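Local coordinates for protein mosquitocidal toxin (Lysinibacillus sphaericus, PDB 2VSE) that kills mosquito larvae, probably by ADP-ribosylating host proteins, its enzyme domain being joined to ricin-B-like lectin domains likely to bind sugars, at residues N446-N451 and K550-N555. Residues are numbered along the deposited sequence; the frame is centred on the assembly and turned at random.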
# COMPACT_ATOMS: atom_id res chain seq x y z
N ASN A 446 -3.95 7.86 -20.03
CA ASN A 446 -2.95 8.33 -19.09
C ASN A 446 -1.57 8.42 -19.73
O ASN A 446 -1.18 7.54 -20.50
CB ASN A 446 -2.88 7.46 -17.85
CG ASN A 446 -1.72 7.85 -16.96
OD1 ASN A 446 -1.68 8.95 -16.43
ND2 ASN A 446 -0.75 6.96 -16.84
N SER A 447 -0.86 9.50 -19.42
CA SER A 447 0.58 9.58 -19.71
C SER A 447 1.35 10.27 -18.58
O SER A 447 2.43 10.82 -18.80
CB SER A 447 0.84 10.24 -21.08
OG SER A 447 0.28 11.53 -21.15
N ASP A 448 0.77 10.23 -17.37
CA ASP A 448 1.47 10.59 -16.13
C ASP A 448 1.89 12.06 -16.07
O ASP A 448 2.93 12.39 -15.51
CB ASP A 448 2.68 9.66 -15.90
CG ASP A 448 2.28 8.20 -15.69
OD1 ASP A 448 1.49 7.94 -14.77
OD2 ASP A 448 2.75 7.32 -16.43
N LYS A 449 1.06 12.93 -16.63
CA LYS A 449 1.31 14.38 -16.61
C LYS A 449 0.59 15.12 -15.49
O LYS A 449 -0.41 14.64 -14.95
CB LYS A 449 1.01 15.02 -17.98
CG LYS A 449 -0.03 14.30 -18.83
CD LYS A 449 0.30 14.45 -20.32
CE LYS A 449 -0.42 15.62 -20.97
NZ LYS A 449 -1.70 15.21 -21.61
N GLU A 450 1.12 16.29 -15.14
CA GLU A 450 0.59 17.16 -14.09
C GLU A 450 -0.92 17.40 -14.17
O GLU A 450 -1.62 17.33 -13.16
CB GLU A 450 1.30 18.52 -14.12
CG GLU A 450 2.71 18.48 -13.59
CD GLU A 450 3.29 19.87 -13.43
OE1 GLU A 450 3.77 20.46 -14.42
OE2 GLU A 450 3.25 20.37 -12.29
N ASN A 451 -1.40 17.68 -15.38
CA ASN A 451 -2.81 17.94 -15.61
C ASN A 451 -3.65 16.67 -15.61
O ASN A 451 -4.85 16.72 -15.92
CB ASN A 451 -3.04 18.76 -16.90
CG ASN A 451 -2.86 17.93 -18.19
OD1 ASN A 451 -2.39 16.79 -18.16
ND2 ASN A 451 -3.24 18.52 -19.32
N LYS A 550 -6.25 6.44 -7.46
CA LYS A 550 -4.95 5.84 -7.22
C LYS A 550 -3.89 6.88 -6.83
O LYS A 550 -3.71 7.87 -7.53
CB LYS A 550 -4.52 5.06 -8.46
CG LYS A 550 -3.45 4.04 -8.19
CD LYS A 550 -2.92 3.43 -9.50
CE LYS A 550 -3.87 2.38 -10.11
NZ LYS A 550 -3.23 1.62 -11.26
N PRO A 551 -3.20 6.66 -5.69
CA PRO A 551 -2.08 7.51 -5.27
C PRO A 551 -1.07 7.74 -6.38
O PRO A 551 -0.69 6.81 -7.09
CB PRO A 551 -1.44 6.68 -4.15
CG PRO A 551 -2.60 5.98 -3.52
CD PRO A 551 -3.47 5.60 -4.69
N PHE A 552 -0.67 8.99 -6.55
CA PHE A 552 0.33 9.33 -7.55
C PHE A 552 1.39 10.18 -6.89
O PHE A 552 1.07 11.15 -6.21
CB PHE A 552 -0.30 10.07 -8.74
CG PHE A 552 0.64 10.24 -9.91
CD1 PHE A 552 0.60 9.36 -10.98
CD2 PHE A 552 1.57 11.28 -9.93
CE1 PHE A 552 1.48 9.49 -12.05
CE2 PHE A 552 2.46 11.42 -10.99
CZ PHE A 552 2.42 10.52 -12.06
N SER A 553 2.65 9.84 -7.06
CA SER A 553 3.69 10.71 -6.55
C SER A 553 4.70 11.08 -7.61
O SER A 553 5.23 10.21 -8.29
CB SER A 553 4.41 10.10 -5.35
OG SER A 553 5.10 11.13 -4.66
N PHE A 554 4.96 12.37 -7.75
CA PHE A 554 5.96 12.84 -8.69
C PHE A 554 7.39 12.65 -8.19
O PHE A 554 8.29 12.43 -9.00
CB PHE A 554 5.71 14.30 -9.10
CG PHE A 554 4.76 14.45 -10.26
CD1 PHE A 554 5.15 14.09 -11.55
CD2 PHE A 554 3.48 14.93 -10.06
CE1 PHE A 554 4.27 14.22 -12.62
CE2 PHE A 554 2.60 15.06 -11.13
CZ PHE A 554 3.00 14.70 -12.40
N ASN A 555 7.62 12.73 -6.88
CA ASN A 555 8.94 12.33 -6.39
C ASN A 555 8.98 10.88 -5.92
O ASN A 555 9.04 10.58 -4.72
CB ASN A 555 9.64 13.36 -5.48
CG ASN A 555 9.02 13.49 -4.13
OD1 ASN A 555 7.81 13.55 -3.99
ND2 ASN A 555 9.87 13.59 -3.12
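Phe-552 holds CG anti to its backbone N (chi1 -170°), and Asp-448 sets its own CG anti to the carbonyl carbon (chi1 -64°); these two torsions bring carboxylate and ring together. OD1 of Asp-448 meets the edge of the Phe-552 ring near its plane, 3.1 Å from CE1, with carboxylate and ring planes 29° apart. That in-plane position would favour an anionic oxygen beside the weakly positive C-H edge, which suits an aspartate here. An Asx turn sets the backbone of Asp-448, whose N gives a hydrogen bond to Asn-446 OD1 (2.9 Å), while a weak one from Asn-446 ND2 lightly holds Asp-448 OD1; OD2 forms a long, weak ion pair with Arg-654. Beyond, CE2 of Phe-552 lies over a face of Phe-554, whose edge meets backbone, with CZ 3.7 Å from Glu-450 N. The extended Glu-450 packs CG on that edge and carries its carboxylate to Arg-605 (salt bridge) and Tyr-656 (hydrogen bond). The two rings thus pack the segment after strand 547-551 against a loop of its ricin-B-like domain. No hydrogen bond joins the two segments, which meet through van der Waals contact and ring-edge electrostatics; the carboxylates make their ionic links to the following lectin-like domain, whose Tyr-600 and Ile-642 also touch Phe-554.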